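Local structure of trans-4-hydroxy-L-proline dehydratase (6VXC) at residues A[74-79]-A[231-236]. The protein catalyses the dehydration of trans-4-hydroxy-L-proline to (S)-1-pyrroline-5-carboxylate by glycyl radical chemistry, in the anaerobic degradation of hydroxyproline. Residues are numbered along the deposited sequence; the frame is centred on the assembly and turned at random.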
ATOM      1  N   HIS A  74      -3.296  -2.914  28.041  1.00 18.71           N
ATOM      2  CA  HIS A  74      -3.858  -4.152  28.556  1.00 17.83           C
ATOM      3  C   HIS A  74      -3.548  -5.313  27.627  1.00 17.72           C
ATOM      4  O   HIS A  74      -3.195  -6.405  28.080  1.00 20.72           O
ATOM      5  CB  HIS A  74      -5.364  -4.000  28.745  1.00 20.27           C
ATOM      6  CG  HIS A  74      -6.007  -5.196  29.361  1.00 21.06           C
ATOM      7  ND1 HIS A  74      -5.870  -5.507  30.697  1.00 26.49           N
ATOM      8  CD2 HIS A  74      -6.766  -6.176  28.824  1.00 21.22           C
ATOM      9  CE1 HIS A  74      -6.523  -6.624  30.955  1.00 20.82           C
ATOM     10  NE2 HIS A  74      -7.078  -7.050  29.835  1.00 20.35           N
ATOM     11  N   TYR A  75      -3.685  -5.094  26.320  1.00 18.86           N
ATOM     12  CA  TYR A  75      -3.361  -6.133  25.354  1.00 17.95           C
ATOM     13  C   TYR A  75      -1.888  -6.522  25.447  1.00 15.93           C
ATOM     14  O   TYR A  75      -1.551  -7.708  25.469  1.00 17.70           O
ATOM     15  CB  TYR A  75      -3.748  -5.660  23.947  1.00 20.78           C
ATOM     16  CG  TYR A  75      -3.093  -6.415  22.815  1.00 17.50           C
ATOM     17  CD1 TYR A  75      -3.466  -7.712  22.510  1.00 17.71           C
ATOM     18  CD2 TYR A  75      -2.121  -5.812  22.032  1.00 17.89           C
ATOM     19  CE1 TYR A  75      -2.872  -8.395  21.477  1.00 20.32           C
ATOM     20  CE2 TYR A  75      -1.521  -6.492  20.985  1.00 17.63           C
ATOM     21  CZ  TYR A  75      -1.903  -7.777  20.715  1.00 16.96           C
ATOM     22  OH  TYR A  75      -1.321  -8.468  19.687  1.00 21.76           O
ATOM     23  N   ILE A  76      -0.993  -5.536  25.508  1.00 16.90           N
ATOM     24  CA  ILE A  76       0.437  -5.840  25.584  1.00 15.39           C
ATOM     25  C   ILE A  76       0.770  -6.582  26.878  1.00 21.63           C
ATOM     26  O   ILE A  76       1.584  -7.513  26.886  1.00 20.62           O
ATOM     27  CB  ILE A  76       1.267  -4.551  25.436  1.00 16.78           C
ATOM     28  CG1 ILE A  76       1.129  -3.973  24.025  1.00 17.64           C
ATOM     29  CG2 ILE A  76       2.746  -4.808  25.765  1.00 17.56           C
ATOM     30  CD1 ILE A  76       1.646  -4.884  22.955  1.00 20.03           C
ATOM     31  N   GLU A  77       0.157  -6.175  27.995  1.00 19.37           N
ATOM     32  CA  GLU A  77       0.446  -6.818  29.275  1.00 20.15           C
ATOM     33  C   GLU A  77       0.048  -8.289  29.289  1.00 17.28           C
ATOM     34  O   GLU A  77       0.701  -9.096  29.955  1.00 17.95           O
ATOM     35  CB  GLU A  77      -0.261  -6.070  30.408  1.00 18.25           C
ATOM     36  CG  GLU A  77       0.465  -4.831  30.896  1.00 24.92           C
ATOM     37  CD  GLU A  77      -0.347  -4.011  31.908  1.00 32.14           C
ATOM     38  OE1 GLU A  77      -1.582  -4.201  32.000  1.00 35.09           O
ATOM     39  OE2 GLU A  77       0.255  -3.167  32.603  1.00 33.19           O
ATOM     40  N   ASN A  78      -1.013  -8.664  28.581  1.00 18.61           N
ATOM     41  CA  ASN A  78      -1.597  -9.984  28.766  1.00 17.46           C
ATOM     42  C   ASN A  78      -1.551 -10.907  27.564  1.00 19.98           C
ATOM     43  O   ASN A  78      -1.888 -12.082  27.722  1.00 25.71           O
ATOM     44  CB  ASN A  78      -3.058  -9.855  29.198  1.00 23.75           C
ATOM     45  CG  ASN A  78      -3.190  -9.230  30.553  1.00 24.78           C
ATOM     46  OD1 ASN A  78      -3.482  -8.040  30.670  1.00 22.79           O
ATOM     47  ND2 ASN A  78      -2.961 -10.023  31.593  1.00 24.46           N
ATOM     48  N   ARG A  79      -1.145 -10.444  26.389  1.00 18.84           N
ATOM     49  CA  ARG A  79      -1.127 -11.344  25.239  1.00 22.50           C
ATOM     50  C   ARG A  79      -0.052 -12.403  25.411  1.00 19.80           C
ATOM     51  O   ARG A  79       0.949 -12.193  26.096  1.00 22.62           O
ATOM     52  CB  ARG A  79      -0.883 -10.579  23.939  1.00 19.89           C
ATOM     53  CG  ARG A  79       0.420  -9.779  23.886  1.00 17.99           C
ATOM     54  CD  ARG A  79       0.805  -9.431  22.440  1.00 20.13           C
ATOM     55  NE  ARG A  79       1.219 -10.638  21.727  1.00 22.63           N
ATOM     56  CZ  ARG A  79       1.539 -10.703  20.438  1.00 20.65           C
ATOM     57  NH1 ARG A  79       1.920 -11.863  19.924  1.00 21.21           N
ATOM     58  NH2 ARG A  79       1.475  -9.628  19.667  1.00 18.77           N
ATOM     59  N   MET A 231       5.014   0.082  25.484  1.00 16.66           N
ATOM     60  CA  MET A 231       6.194  -0.398  24.767  1.00 16.12           C
ATOM     61  C   MET A 231       7.272  -0.863  25.741  1.00 15.44           C
ATOM     62  O   MET A 231       7.933  -1.880  25.507  1.00 19.26           O
ATOM     63  CB  MET A 231       6.733   0.687  23.824  1.00 13.73           C
ATOM     64  CG  MET A 231       5.774   1.034  22.677  1.00 13.24           C
ATOM     65  SD  MET A 231       5.351  -0.372  21.643  1.00 17.75           S
ATOM     66  CE  MET A 231       6.903  -0.717  20.842  1.00 13.31           C
ATOM     67  N   VAL A 232       7.433  -0.158  26.863  1.00 16.00           N
ATOM     68  CA  VAL A 232       8.391  -0.591  27.877  1.00 16.89           C
ATOM     69  C   VAL A 232       8.047  -1.989  28.374  1.00 17.82           C
ATOM     70  O   VAL A 232       8.925  -2.848  28.518  1.00 19.76           O
ATOM     71  CB  VAL A 232       8.453   0.439  29.021  1.00 17.09           C
ATOM     72  CG1 VAL A 232       9.289  -0.094  30.185  1.00 18.70           C
ATOM     73  CG2 VAL A 232       9.042   1.738  28.510  1.00 15.25           C
ATOM     74  N   ILE A 233       6.765  -2.245  28.611  1.00 19.33           N
ATOM     75  CA  ILE A 233       6.325  -3.559  29.067  1.00 17.27           C
ATOM     76  C   ILE A 233       6.574  -4.618  27.999  1.00 19.32           C
ATOM     77  O   ILE A 233       6.905  -5.768  28.313  1.00 22.63           O
ATOM     78  CB  ILE A 233       4.848  -3.489  29.479  1.00 17.36           C
ATOM     79  CG1 ILE A 233       4.710  -2.710  30.795  1.00 20.87           C
ATOM     80  CG2 ILE A 233       4.237  -4.877  29.549  1.00 16.58           C
ATOM     81  CD1 ILE A 233       3.312  -2.225  31.037  1.00 20.25           C
ATOM     82  N   LEU A 234       6.395  -4.263  26.726  1.00 17.90           N
ATOM     83  CA  LEU A 234       6.659  -5.218  25.657  1.00 19.59           C
ATOM     84  C   LEU A 234       8.092  -5.727  25.729  1.00 18.80           C
ATOM     85  O   LEU A 234       8.342  -6.934  25.656  1.00 20.95           O
ATOM     86  CB  LEU A 234       6.398  -4.576  24.298  1.00 20.25           C
ATOM     87  CG  LEU A 234       6.661  -5.513  23.131  1.00 19.26           C
ATOM     88  CD1 LEU A 234       5.739  -6.719  23.214  1.00 17.54           C
ATOM     89  CD2 LEU A 234       6.492  -4.759  21.813  1.00 17.99           C
ATOM     90  N   GLY A 235       9.048  -4.814  25.872  1.00 15.78           N
ATOM     91  CA  GLY A 235      10.431  -5.237  25.983  1.00 17.80           C
ATOM     92  C   GLY A 235      10.675  -6.034  27.247  1.00 19.93           C
ATOM     93  O   GLY A 235      11.347  -7.067  27.225  1.00 18.56           O
ATOM     94  N   LYS A 236      10.114  -5.567  28.369  1.00 19.27           N
ATOM     95  CA  LYS A 236      10.297  -6.268  29.636  1.00 23.22           C
ATOM     96  C   LYS A 236       9.823  -7.712  29.535  1.00 21.74           C
ATOM     97  O   LYS A 236      10.513  -8.632  29.981  1.00 23.31           O
ATOM     98  CB  LYS A 236       9.557  -5.528  30.755  1.00 22.55           C
ATOM     99  CG  LYS A 236       9.592  -6.226  32.109  1.00 29.09           C
ATOM    100  CD  LYS A 236       8.543  -5.646  33.066  1.00 40.30           C
ATOM    101  CE  LYS A 236       7.199  -6.394  32.984  1.00 37.66           C
ATOM    102  NZ  LYS A 236       7.250  -7.696  33.720  1.00 41.65           N
TER
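Ile76 and Glu77, near the C-terminal end of helix 64-78, pack on Ile233 and Leu234 in the middle of the long helix 214-248. Residues 74-78 and 231-236 run almost parallel, at 9° to each other, and their axes approach to 9.1 Å. This is plain helix-helix packing at the periphery of the glycyl radical enzyme fold, away from its radical and catalytic residues. The nearest CA atoms of the two segments are those of Ile76 and Leu234, 6.3 Å apart.

Ile76 makes the inner part of the contact. Its CG2 stands anti to the backbone N and reaches across to the neighbouring helix. Ile76 CG2 lies 3.8 Å from Leu234 N and also touches Leu234 CB. Ile76 CG2 meets Ile233 CG2 at 4.1 Å, branch against branch. It therefore sits over the backbone between Ile233 and Leu234. Leu234 also touches Phe285 of helix 276-293, which extends this apolar layer.

Arg237, one turn on from Ile233, adds a polar link: its NH1 hydrogen-bonds to the carbonyl oxygens of Ile76 and Arg79, where helix 64-78 ends.

On the partly exposed side, Glu77 crosses Ile233 at a slant. With chi1 at -82°, CG lies beside the backbone N, and Glu77 CG comes 3.9 Å from Ile233 CD1. The extended chain beyond CG then carries the carboxylate along the same isoleucine. Glu77 OE2 rests 3.6 Å from the Ile233 CD1 methyl.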